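Local coordinates for ferredoxin-thioredoxin reductase variable chain, chloroplastic (Arabidopsis thaliana, PDB 7C2B), which probably serves as the variable subunit of ferredoxin-thioredoxin reductase, the enzyme that uses electrons from reduced ferredoxin to reduce thioredoxins, at residues 27-31 with 66-70; 40-44 with 55-59; 48-52 with 93-99. One frame throughout, in Å; residues are numbered along the deposited sequence.

How the interactions relate
Interactions 2 and 3 form one connected region. Their centres are about 15 Å apart, and they meet where Leu57 CD2 lies 3.8 Å from Phe98 CZ and Val55 CG2 lies 4.0 Å from Val49 CG2. Interaction 1 sits across the chain's centre from both, with its centre about 22 Å from that of interaction 2 and 26 Å from that of interaction 3. It reaches the same sheet as interaction 3 through strand 61-67, although their nearest atoms stay about 7 Å apart. Along the sequence, interaction 2 is nested within the loop closed by interaction 1, while interaction 3 crosses both. In this enzyme family the redox centre belongs to the catalytic partner subunit.

Interaction 1. Residues 27-31 with 66-70; sequences DEKAK and DYVVL
Tyr67 lies against one side of the helix that carries Asp27, Ala30 and Lys31, and each of these three residues meets a different part of it. Ala30 CB sits over the middle of one ring face, 3.4 Å from the ring centroid and 12° off the normal, in a CH-pi contact; alanine suits the place because its single methyl lets the ring come close to the helix. At the far end of the ring, Tyr67 OH donates to Asp27 OD1 over 2.9 Å, meeting that oxygen nearly along its C-O axis, with the carboxylate plane turned 50° from the ring plane. Lys31 crosses at the other end, its CD 3.9 Å from Tyr67 CD2 at the ring edge. Its NZ donates to Tyr67 O at 2.5 Å, a doubtful length, and forms a salt bridge of 3.3 Å with Asp66 OD1. A lysine can do this because its long chain bends at chi2 and chi3, carrying the ammonium from the helix to the strand.

Further out, a water donates to Asp66 OD1 at 2.6 Å and accepts a weak, long bond from Lys31 NZ. The same carboxylate oxygen takes a weak bond from Tyr67 N. The ring reaches the helix because Tyr67 CG stands anti to the backbone N (chi1 178°). Phe82 meets the Tyr67 ring, and Pro81 packs on its side chain. On the helix, Asp27 N is hydrogen-bonded to Thr24 OG1. Val69 CG2 meets the Asp27 carboxylate at a slant.

Asp27, Ala30 and Lys31 share one helix face through i, i+3 and i+4 spacing. With it, the short N-terminal helix 25-31 packs on the end of strand 61-67, an inner strand of the antiparallel sheet in this SH3-like fold.

Interaction 2. Residues 40-44 with 55-59; sequences VTVPL and VELMG
Val40 and Leu44 bind residues 55-59 through two backbone hydrogen bonds, Gly59 N to Val40 O (2.9 Å) and Leu57 N to Leu44 O (2.8 Å). Glycine suits position 59, whose positive phi of 88° would press a side chain against the preceding carbonyl.

Glu56 bridges the two segments. With its chain bent at chi2 (62°), the carboxylate folds back so that OE2 accepts from Leu44 N at 2.8 Å, on the syn side and almost straight (173°), and from Met58 N at 3.0 Å through the anti lone pair.

Met58 runs extended beside Pro43, pointing the same way, its SD 3.7 Å from Pro43 CD; an unbranched thioether fits along the proline ring. Leu44 and Leu57 also lie side by side, CD2 to CD1 at 3.7 Å, and Val40 CG1 approaches Leu57 CB. Val40 and Leu44 pack on Leu102, Val40 also on Phe86, and Leu57 on Phe98.

Two N-H groups converging on one carboxylate oxygen would probably favour an ionised Glu56 and offset the nearby Leu44 O. That single oxygen grips Leu44 N of one segment and Met58 N of the other, tying the two together.

Interaction 3. Residues 48-52 with 93-99; sequences HVVRV and RGPVKFF
His48 and Arg93 make the main polar links, each donating to a backbone carbonyl of the other segment. His48 NE2 gives a short, straight bond to Phe99 O (2.6 Å, 171°), with the oxygen close to the imidazole plane; the ring gets there from the cramped chi1 of 64°, with CG between the backbone N and the carbonyl carbon. Arg93 NH1 donates to Val50 O at 2.8 Å, the oxygen lying in the guanidinium plane, and NH2 adds a weak second bond to it.

That carbonyl belongs to a type II turn from Val49 to Val52, in which Arg51 takes a positive phi. Arg51 NE stands over the centre of one Arg93 guanidinium face and Val96 CG2 over the opposite face, toward its rim, the two guanidinium planes being 45° apart. Their like charges come to 3.6 Å between the NH2 atoms of Arg51 and Arg93. With an alanine at Arg93 the guanidinium is gone, and Val50 O would probably be left without this donor, with a gap opened between Arg51 and Val96 CG2.

Beneath the turn, Val49 spreads its two methyls: CG2 sits over the Phe98 ring, 3.7 Å from its centroid, while CG1 reaches Val96 CG1 at 3.9 Å. A beta-branched residue suits this spot by filling two directions at once.

The contact lays the loop joining strands 45-46 and 55-56 across strand 94-102, at an edge of the five-stranded sheet. Strand 82-90 pairs with 94-102 on its inner side, bringing Phe86 against Phe98, and a classic beta bulge sets Arg93 and Gly94 opposite Ile90.

Interaction 1. Residues 27-31 with 66-70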
ATOM      1  N   ASP B  27     -12.311  -3.527 -17.644  1.00 32.52           N
ATOM      2  CA  ASP B  27     -13.159  -4.219 -16.679  1.00 33.63           C
ATOM      3  C   ASP B  27     -14.140  -5.154 -17.375  1.00 36.25           C
ATOM      4  O   ASP B  27     -14.381  -6.276 -16.914  1.00 32.25           O
ATOM      5  CB  ASP B  27     -13.921  -3.203 -15.830  1.00 33.18           C
ATOM      6  CG  ASP B  27     -13.026  -2.459 -14.865  1.00 35.97           C
ATOM      7  OD1 ASP B  27     -11.963  -3.000 -14.478  1.00 33.77           O
ATOM      8  OD2 ASP B  27     -13.394  -1.326 -14.493  1.00 40.66           O
ATOM      9  N   GLU B  28     -14.729  -4.701 -18.481  1.00 32.32           N
ATOM     10  CA  GLU B  28     -15.676  -5.536 -19.211  1.00 35.84           C
ATOM     11  C   GLU B  28     -14.990  -6.780 -19.769  1.00 34.77           C
ATOM     12  O   GLU B  28     -15.485  -7.900 -19.606  1.00 37.08           O
ATOM     13  CB  GLU B  28     -16.330  -4.713 -20.327  1.00 38.51           C
ATOM     14  CG  GLU B  28     -17.506  -5.387 -21.006  1.00 46.27           C
ATOM     15  CD  GLU B  28     -17.494  -5.190 -22.518  1.00 57.75           C
ATOM     16  OE1 GLU B  28     -17.963  -4.125 -22.990  1.00 60.25           O
ATOM     17  OE2 GLU B  28     -17.006  -6.098 -23.233  1.00 58.22           O
ATOM     18  N   LYS B  29     -13.833  -6.607 -20.407  1.00 31.59           N
ATOM     19  CA  LYS B  29     -13.136  -7.757 -20.974  1.00 33.47           C
ATOM     20  C   LYS B  29     -12.564  -8.665 -19.888  1.00 33.85           C
ATOM     21  O   LYS B  29     -12.381  -9.863 -20.123  1.00 31.73           O
ATOM     22  CB  LYS B  29     -12.029  -7.296 -21.917  1.00 38.51           C
ATOM     23  CG  LYS B  29     -12.566  -6.813 -23.263  1.00 41.25           C
ATOM     24  CD  LYS B  29     -11.650  -5.790 -23.913  1.00 47.87           C
ATOM     25  CE  LYS B  29     -10.217  -6.297 -24.004  1.00 49.16           C
ATOM     26  NZ  LYS B  29      -9.811  -6.540 -25.426  1.00 52.03           N
ATOM     27  N   ALA B  30     -12.274  -8.117 -18.705  1.00 30.53           N
ATOM     28  CA  ALA B  30     -11.831  -8.965 -17.600  1.00 29.77           C
ATOM     29  C   ALA B  30     -12.975  -9.820 -17.072  1.00 30.27           C
ATOM     30  O   ALA B  30     -12.799 -11.020 -16.818  1.00 28.40           O
ATOM     31  CB  ALA B  30     -11.245  -8.108 -16.481  1.00 27.04           C
ATOM     32  N   LYS B  31     -14.154  -9.214 -16.894  1.00 31.26           N
ATOM     33  CA  LYS B  31     -15.321  -9.959 -16.433  1.00 32.31           C
ATOM     34  C   LYS B  31     -15.684 -11.080 -17.398  1.00 34.81           C
ATOM     35  O   LYS B  31     -16.180 -12.131 -16.970  1.00 34.23           O
ATOM     36  CB  LYS B  31     -16.514  -9.019 -16.242  1.00 35.01           C
ATOM     37  CG  LYS B  31     -16.587  -8.322 -14.883  1.00 39.16           C
ATOM     38  CD  LYS B  31     -16.609  -9.322 -13.727  1.00 41.88           C
ATOM     39  CE  LYS B  31     -17.612  -8.942 -12.631  1.00 42.98           C
ATOM     40  NZ  LYS B  31     -17.419  -9.737 -11.378  1.00 45.47           N
ATOM     41  N   ASP B  66     -13.526 -15.330 -10.016  1.00 23.66           N
ATOM     42  CA  ASP B  66     -14.200 -14.048  -9.953  1.00 26.50           C
ATOM     43  C   ASP B  66     -13.240 -12.969 -10.411  1.00 28.49           C
ATOM     44  O   ASP B  66     -12.017 -13.142 -10.393  1.00 24.76           O
ATOM     45  CB  ASP B  66     -14.711 -13.731  -8.541  1.00 25.96           C
ATOM     46  CG  ASP B  66     -16.000 -12.917  -8.557  1.00 36.46           C
ATOM     47  OD1 ASP B  66     -16.360 -12.385  -9.631  1.00 32.39           O
ATOM     48  OD2 ASP B  66     -16.663 -12.818  -7.499  1.00 40.44           O
ATOM     49  N   TYR B  67     -13.824 -11.862 -10.844  1.00 25.25           N
ATOM     50  CA  TYR B  67     -13.114 -10.613 -11.061  1.00 26.24           C
ATOM     51  C   TYR B  67     -13.888  -9.552 -10.307  1.00 29.52           C
ATOM     52  O   TYR B  67     -15.046  -9.281 -10.635  1.00 34.36           O
ATOM     53  CB  TYR B  67     -13.038 -10.272 -12.545  1.00 28.33           C
ATOM     54  CG  TYR B  67     -12.358  -8.964 -12.843  1.00 28.77           C
ATOM     55  CD1 TYR B  67     -10.969  -8.880 -12.878  1.00 24.99           C
ATOM     56  CD2 TYR B  67     -13.096  -7.821 -13.124  1.00 28.16           C
ATOM     57  CE1 TYR B  67     -10.329  -7.682 -13.177  1.00 28.16           C
ATOM     58  CE2 TYR B  67     -12.473  -6.619 -13.424  1.00 31.89           C
ATOM     59  CZ  TYR B  67     -11.089  -6.553 -13.452  1.00 31.76           C
ATOM     60  OH  TYR B  67     -10.470  -5.359 -13.756  1.00 30.91           O
ATOM     61  N   VAL B  68     -13.288  -8.975  -9.282  1.00 28.52           N
ATOM     62  CA  VAL B  68     -14.032  -8.065  -8.427  1.00 32.70           C
ATOM     63  C   VAL B  68     -13.303  -6.733  -8.400  1.00 34.24           C
ATOM     64  O   VAL B  68     -12.221  -6.614  -7.815  1.00 31.91           O
ATOM     65  CB  VAL B  68     -14.236  -8.630  -7.017  1.00 37.20           C
ATOM     66  CG1 VAL B  68     -15.042  -7.654  -6.180  1.00 36.17           C
ATOM     67  CG2 VAL B  68     -14.970  -9.968  -7.093  1.00 36.06           C
ATOM     68  N   VAL B  69     -13.882  -5.734  -9.063  1.00 28.70           N
ATOM     69  CA  VAL B  69     -13.456  -4.352  -8.921  1.00 31.05           C
ATOM     70  C   VAL B  69     -14.606  -3.452  -8.524  1.00 30.69           C
ATOM     71  O   VAL B  69     -14.415  -2.242  -8.393  1.00 31.65           O
ATOM     72  CB  VAL B  69     -12.780  -3.827 -10.207  1.00 32.60           C
ATOM     73  CG1 VAL B  69     -11.541  -4.647 -10.525  1.00 32.01           C
ATOM     74  CG2 VAL B  69     -13.762  -3.861 -11.379  1.00 33.41           C
ATOM     75  N   LEU B  70     -15.803  -4.003  -8.365  1.00 33.93           N
ATOM     76  CA  LEU B  70     -16.967  -3.273  -7.887  1.00 33.53           C
ATOM     77  C   LEU B  70     -17.477  -3.924  -6.614  1.00 35.23           C
ATOM     78  O   LEU B  70     -17.350  -5.136  -6.424  1.00 33.34           O
ATOM     79  CB  LEU B  70     -18.107  -3.271  -8.903  1.00 36.77           C
ATOM     80  CG  LEU B  70     -17.933  -2.678 -10.294  1.00 38.13           C
ATOM     81  CD1 LEU B  70     -19.279  -2.737 -10.999  1.00 42.73           C
ATOM     82  CD2 LEU B  70     -17.421  -1.246 -10.222  1.00 37.35           C
TER
HETATM   83  O   HOH W   1     -18.868 -12.665 -10.350  1.00 45.40           O

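Interaction 2. Residues 40-44 with 55-59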
ATOM      1  N   VAL B  40      -0.341 -19.765 -14.403  1.00 24.67           N
ATOM      2  CA  VAL B  40       0.498 -18.734 -13.804  1.00 21.73           C
ATOM      3  C   VAL B  40       1.828 -18.690 -14.538  1.00 23.05           C
ATOM      4  O   VAL B  40       2.481 -19.723 -14.733  1.00 27.09           O
ATOM      5  CB  VAL B  40       0.703 -18.995 -12.303  1.00 22.30           C
ATOM      6  CG1 VAL B  40       1.676 -17.983 -11.709  1.00 19.29           C
ATOM      7  CG2 VAL B  40      -0.632 -18.941 -11.566  1.00 20.59           C
ATOM      8  N   THR B  41       2.250 -17.491 -14.930  1.00 24.32           N
ATOM      9  CA  THR B  41       3.381 -17.335 -15.836  1.00 29.23           C
ATOM     10  C   THR B  41       4.603 -16.704 -15.187  1.00 28.22           C
ATOM     11  O   THR B  41       5.592 -16.446 -15.886  1.00 27.79           O
ATOM     12  CB  THR B  41       2.962 -16.501 -17.050  1.00 25.76           C
ATOM     13  OG1 THR B  41       2.335 -15.296 -16.601  1.00 26.79           O
ATOM     14  CG2 THR B  41       1.965 -17.270 -17.889  1.00 31.28           C
ATOM     15  N   VAL B  42       4.563 -16.447 -13.883  1.00 24.28           N
ATOM     16  CA  VAL B  42       5.651 -15.783 -13.168  1.00 24.28           C
ATOM     17  C   VAL B  42       5.868 -16.501 -11.847  1.00 25.89           C
ATOM     18  O   VAL B  42       4.969 -17.189 -11.344  1.00 24.49           O
ATOM     19  CB  VAL B  42       5.350 -14.293 -12.907  1.00 26.74           C
ATOM     20  CG1 VAL B  42       5.199 -13.514 -14.228  1.00 30.60           C
ATOM     21  CG2 VAL B  42       4.104 -14.151 -12.039  1.00 25.94           C
ATOM     22  N   PRO B  43       7.061 -16.367 -11.263  1.00 24.98           N
ATOM     23  CA  PRO B  43       7.278 -16.914  -9.915  1.00 22.43           C
ATOM     24  C   PRO B  43       6.379 -16.220  -8.907  1.00 22.42           C
ATOM     25  O   PRO B  43       6.255 -14.993  -8.897  1.00 26.03           O
ATOM     26  CB  PRO B  43       8.759 -16.627  -9.639  1.00 27.75           C
ATOM     27  CG  PRO B  43       9.385 -16.446 -11.009  1.00 25.72           C
ATOM     28  CD  PRO B  43       8.302 -15.825 -11.854  1.00 26.04           C
ATOM     29  N   LEU B  44       5.746 -17.019  -8.054  1.00 24.94           N
ATOM     30  CA  LEU B  44       4.784 -16.480  -7.098  1.00 25.00           C
ATOM     31  C   LEU B  44       4.604 -17.502  -5.984  1.00 22.68           C
ATOM     32  O   LEU B  44       4.070 -18.589  -6.224  1.00 24.03           O
ATOM     33  CB  LEU B  44       3.458 -16.173  -7.788  1.00 22.36           C
ATOM     34  CG  LEU B  44       2.280 -15.910  -6.830  1.00 27.00           C
ATOM     35  CD1 LEU B  44       2.583 -14.748  -5.891  1.00 26.99           C
ATOM     36  CD2 LEU B  44       1.021 -15.644  -7.644  1.00 28.30           C
ATOM     37  N   VAL B  55       3.565 -22.502  -1.205  1.00 24.43           N
ATOM     38  CA  VAL B  55       3.248 -23.087  -2.500  1.00 24.12           C
ATOM     39  C   VAL B  55       3.806 -22.172  -3.578  1.00 25.20           C
ATOM     40  O   VAL B  55       3.565 -20.963  -3.555  1.00 24.76           O
ATOM     41  CB  VAL B  55       1.732 -23.281  -2.691  1.00 24.59           C
ATOM     42  CG1 VAL B  55       1.431 -23.831  -4.073  1.00 27.99           C
ATOM     43  CG2 VAL B  55       1.183 -24.204  -1.625  1.00 28.68           C
ATOM     44  N   GLU B  56       4.556 -22.749  -4.514  1.00 25.74           N
ATOM     45  CA  GLU B  56       5.024 -22.025  -5.689  1.00 25.08           C
ATOM     46  C   GLU B  56       3.986 -22.187  -6.792  1.00 24.13           C
ATOM     47  O   GLU B  56       3.675 -23.313  -7.197  1.00 24.36           O
ATOM     48  CB  GLU B  56       6.389 -22.537  -6.152  1.00 23.04           C
ATOM     49  CG  GLU B  56       6.815 -21.989  -7.538  1.00 25.44           C
ATOM     50  CD  GLU B  56       6.975 -20.474  -7.569  1.00 26.22           C
ATOM     51  OE1 GLU B  56       7.847 -19.939  -6.847  1.00 28.80           O
ATOM     52  OE2 GLU B  56       6.230 -19.808  -8.321  1.00 26.69           O
ATOM     53  N   LEU B  57       3.447 -21.070  -7.276  1.00 21.67           N
ATOM     54  CA  LEU B  57       2.332 -21.148  -8.212  1.00 24.56           C
ATOM     55  C   LEU B  57       2.762 -21.187  -9.672  1.00 25.41           C
ATOM     56  O   LEU B  57       1.937 -21.521 -10.530  1.00 23.93           O
ATOM     57  CB  LEU B  57       1.386 -19.964  -8.019  1.00 22.10           C
ATOM     58  CG  LEU B  57       0.589 -20.016  -6.712  1.00 26.27           C
ATOM     59  CD1 LEU B  57      -0.445 -18.910  -6.684  1.00 28.58           C
ATOM     60  CD2 LEU B  57      -0.078 -21.383  -6.548  1.00 25.48           C
ATOM     61  N   MET B  58       4.009 -20.848  -9.982  1.00 23.88           N
ATOM     62  CA  MET B  58       4.384 -20.726 -11.390  1.00 23.74           C
ATOM     63  C   MET B  58       4.158 -22.042 -12.117  1.00 24.91           C
ATOM     64  O   MET B  58       4.580 -23.107 -11.652  1.00 25.74           O
ATOM     65  CB  MET B  58       5.840 -20.302 -11.536  1.00 24.73           C
ATOM     66  CG  MET B  58       6.233 -20.181 -13.009  1.00 28.78           C
ATOM     67  SD  MET B  58       7.733 -19.252 -13.177  1.00 29.61           S
ATOM     68  CE  MET B  58       7.819 -19.109 -14.974  1.00 31.85           C
ATOM     69  N   GLY B  59       3.458 -21.974 -13.243  1.00 27.85           N
ATOM     70  CA  GLY B  59       3.149 -23.158 -14.010  1.00 29.42           C
ATOM     71  C   GLY B  59       1.881 -23.873 -13.607  1.00 32.71           C
ATOM     72  O   GLY B  59       1.425 -24.749 -14.350  1.00 35.26           O
TER

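Interaction 3. Residues 48-52 with 93-99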
ATOM      1  N   HIS B  48      -1.036 -19.040   2.310  1.00 22.31           N
ATOM      2  CA  HIS B  48      -2.318 -19.196   2.986  1.00 21.75           C
ATOM      3  C   HIS B  48      -2.988 -20.545   2.736  1.00 26.13           C
ATOM      4  O   HIS B  48      -4.115 -20.743   3.188  1.00 24.22           O
ATOM      5  CB  HIS B  48      -3.275 -18.083   2.548  1.00 23.63           C
ATOM      6  CG  HIS B  48      -3.607 -18.135   1.089  1.00 23.81           C
ATOM      7  ND1 HIS B  48      -2.638 -18.096   0.107  1.00 21.17           N
ATOM      8  CD2 HIS B  48      -4.790 -18.264   0.447  1.00 21.61           C
ATOM      9  CE1 HIS B  48      -3.214 -18.179  -1.078  1.00 22.39           C
ATOM     10  NE2 HIS B  48      -4.518 -18.289  -0.900  1.00 22.58           N
ATOM     11  N   VAL B  49      -2.351 -21.463   2.012  1.00 22.35           N
ATOM     12  CA  VAL B  49      -3.010 -22.724   1.703  1.00 23.61           C
ATOM     13  C   VAL B  49      -3.013 -23.591   2.953  1.00 25.69           C
ATOM     14  O   VAL B  49      -1.988 -23.730   3.630  1.00 26.77           O
ATOM     15  CB  VAL B  49      -2.325 -23.416   0.514  1.00 23.96           C
ATOM     16  CG1 VAL B  49      -3.014 -24.729   0.192  1.00 27.33           C
ATOM     17  CG2 VAL B  49      -2.368 -22.507  -0.693  1.00 22.06           C
ATOM     18  N   VAL B  50      -4.178 -24.146   3.288  1.00 28.50           N
ATOM     19  CA  VAL B  50      -4.350 -24.776   4.598  1.00 29.14           C
ATOM     20  C   VAL B  50      -3.366 -25.925   4.744  1.00 31.97           C
ATOM     21  O   VAL B  50      -3.323 -26.834   3.905  1.00 32.33           O
ATOM     22  CB  VAL B  50      -5.794 -25.243   4.787  1.00 35.08           C
ATOM     23  CG1 VAL B  50      -5.915 -26.087   6.049  1.00 36.91           C
ATOM     24  CG2 VAL B  50      -6.734 -24.040   4.837  1.00 33.37           C
ATOM     25  N   ARG B  51      -2.539 -25.858   5.787  1.00 31.35           N
ATOM     26  CA  ARG B  51      -1.572 -26.890   6.147  1.00 34.90           C
ATOM     27  C   ARG B  51      -0.521 -27.106   5.061  1.00 36.84           C
ATOM     28  O   ARG B  51       0.135 -28.152   5.022  1.00 36.12           O
ATOM     29  CB  ARG B  51      -2.279 -28.211   6.497  1.00 41.72           C
ATOM     30  CG  ARG B  51      -2.901 -28.226   7.897  1.00 43.35           C
ATOM     31  CD  ARG B  51      -3.487 -29.599   8.264  1.00 47.70           C
ATOM     32  NE  ARG B  51      -4.555 -30.016   7.353  1.00 52.51           N
ATOM     33  CZ  ARG B  51      -5.823 -29.617   7.446  1.00 53.82           C
ATOM     34  NH1 ARG B  51      -6.191 -28.792   8.420  1.00 53.12           N
ATOM     35  NH2 ARG B  51      -6.725 -30.042   6.567  1.00 53.72           N
ATOM     36  N   VAL B  52      -0.349 -26.138   4.167  1.00 30.81           N
ATOM     37  CA  VAL B  52       0.777 -26.141   3.237  1.00 31.90           C
ATOM     38  C   VAL B  52       1.507 -24.817   3.394  1.00 32.10           C
ATOM     39  O   VAL B  52       1.071 -23.809   2.824  1.00 34.37           O
ATOM     40  CB  VAL B  52       0.321 -26.330   1.787  1.00 34.63           C
ATOM     41  CG1 VAL B  52       1.495 -26.789   0.920  1.00 33.60           C
ATOM     42  CG2 VAL B  52      -0.839 -27.287   1.738  1.00 33.02           C
ATOM     43  N   ARG B  93      -2.351 -36.565   1.149  1.00 60.65           N
ATOM     44  CA  ARG B  93      -3.545 -35.767   1.408  1.00 59.04           C
ATOM     45  C   ARG B  93      -4.553 -35.762   0.268  1.00 58.02           C
ATOM     46  O   ARG B  93      -5.747 -35.588   0.534  1.00 58.39           O
ATOM     47  CB  ARG B  93      -3.159 -34.317   1.719  1.00 59.17           C
ATOM     48  CG  ARG B  93      -3.561 -33.849   3.099  1.00 59.21           C
ATOM     49  CD  ARG B  93      -3.156 -32.406   3.302  1.00 54.24           C
ATOM     50  NE  ARG B  93      -4.300 -31.508   3.199  1.00 52.11           N
ATOM     51  CZ  ARG B  93      -4.225 -30.194   3.374  1.00 48.70           C
ATOM     52  NH1 ARG B  93      -3.053 -29.638   3.653  1.00 45.35           N
ATOM     53  NH2 ARG B  93      -5.315 -29.439   3.267  1.00 46.07           N
ATOM     54  N   GLY B  94      -4.135 -35.938  -0.979  1.00 53.92           N
ATOM     55  CA  GLY B  94      -5.034 -35.825  -2.100  1.00 54.22           C
ATOM     56  C   GLY B  94      -5.166 -34.387  -2.557  1.00 51.77           C
ATOM     57  O   GLY B  94      -4.361 -33.519  -2.205  1.00 49.17           O
ATOM     58  N   PRO B  95      -6.200 -34.104  -3.340  1.00 51.99           N
ATOM     59  CA  PRO B  95      -6.342 -32.760  -3.910  1.00 47.37           C
ATOM     60  C   PRO B  95      -6.710 -31.735  -2.848  1.00 43.69           C
ATOM     61  O   PRO B  95      -7.577 -31.968  -2.003  1.00 42.66           O
ATOM     62  CB  PRO B  95      -7.463 -32.936  -4.940  1.00 48.71           C
ATOM     63  CG  PRO B  95      -8.272 -34.068  -4.423  1.00 53.33           C
ATOM     64  CD  PRO B  95      -7.311 -34.994  -3.720  1.00 54.25           C
ATOM     65  N   VAL B  96      -6.033 -30.588  -2.892  1.00 40.15           N
ATOM     66  CA  VAL B  96      -6.312 -29.469  -1.997  1.00 33.79           C
ATOM     67  C   VAL B  96      -6.727 -28.278  -2.851  1.00 33.41           C
ATOM     68  O   VAL B  96      -5.947 -27.800  -3.681  1.00 34.45           O
ATOM     69  CB  VAL B  96      -5.104 -29.130  -1.111  1.00 37.81           C
ATOM     70  CG1 VAL B  96      -5.355 -27.856  -0.312  1.00 31.81           C
ATOM     71  CG2 VAL B  96      -4.814 -30.290  -0.176  1.00 41.63           C
ATOM     72  N   LYS B  97      -7.956 -27.815  -2.655  1.00 33.46           N
ATOM     73  CA  LYS B  97      -8.500 -26.703  -3.418  1.00 30.88           C
ATOM     74  C   LYS B  97      -8.255 -25.402  -2.674  1.00 29.52           C
ATOM     75  O   LYS B  97      -8.423 -25.338  -1.453  1.00 28.30           O
ATOM     76  CB  LYS B  97      -9.998 -26.907  -3.641  1.00 31.91           C
ATOM     77  CG  LYS B  97     -10.706 -25.740  -4.289  1.00 33.48           C
ATOM     78  CD  LYS B  97     -11.896 -26.226  -5.102  1.00 39.75           C
ATOM     79  CE  LYS B  97     -13.043 -26.668  -4.228  1.00 40.12           C
ATOM     80  NZ  LYS B  97     -14.242 -27.021  -5.058  1.00 46.27           N
ATOM     81  N   PHE B  98      -7.842 -24.367  -3.410  1.00 24.20           N
ATOM     82  CA  PHE B  98      -7.620 -23.065  -2.798  1.00 22.18           C
ATOM     83  C   PHE B  98      -7.794 -21.977  -3.843  1.00 23.75           C
ATOM     84  O   PHE B  98      -7.869 -22.241  -5.044  1.00 25.86           O
ATOM     85  CB  PHE B  98      -6.230 -22.960  -2.138  1.00 24.81           C
ATOM     86  CG  PHE B  98      -5.068 -23.060  -3.104  1.00 23.72           C
ATOM     87  CD1 PHE B  98      -4.565 -24.296  -3.479  1.00 25.99           C
ATOM     88  CD2 PHE B  98      -4.460 -21.913  -3.613  1.00 22.39           C
ATOM     89  CE1 PHE B  98      -3.492 -24.401  -4.357  1.00 25.65           C
ATOM     90  CE2 PHE B  98      -3.390 -22.008  -4.495  1.00 24.15           C
ATOM     91  CZ  PHE B  98      -2.898 -23.255  -4.859  1.00 25.31           C
ATOM     92  N   PHE B  99      -7.862 -20.744  -3.360  1.00 22.43           N
ATOM     93  CA  PHE B  99      -7.952 -19.567  -4.204  1.00 23.46           C
ATOM     94  C   PHE B  99      -6.726 -18.698  -3.985  1.00 27.15           C
ATOM     95  O   PHE B  99      -6.144 -18.682  -2.896  1.00 25.59           O
ATOM     96  CB  PHE B  99      -9.225 -18.765  -3.897  1.00 25.61           C
ATOM     97  CG  PHE B  99     -10.479 -19.589  -3.978  1.00 31.03           C
ATOM     98  CD1 PHE B  99     -11.054 -19.881  -5.211  1.00 30.06           C
ATOM     99  CD2 PHE B  99     -11.065 -20.096  -2.829  1.00 31.36           C
ATOM    100  CE1 PHE B  99     -12.200 -20.651  -5.295  1.00 31.73           C
ATOM    101  CE2 PHE B  99     -12.216 -20.880  -2.906  1.00 35.37           C
ATOM    102  CZ  PHE B  99     -12.782 -21.155  -4.142  1.00 32.38           C
TER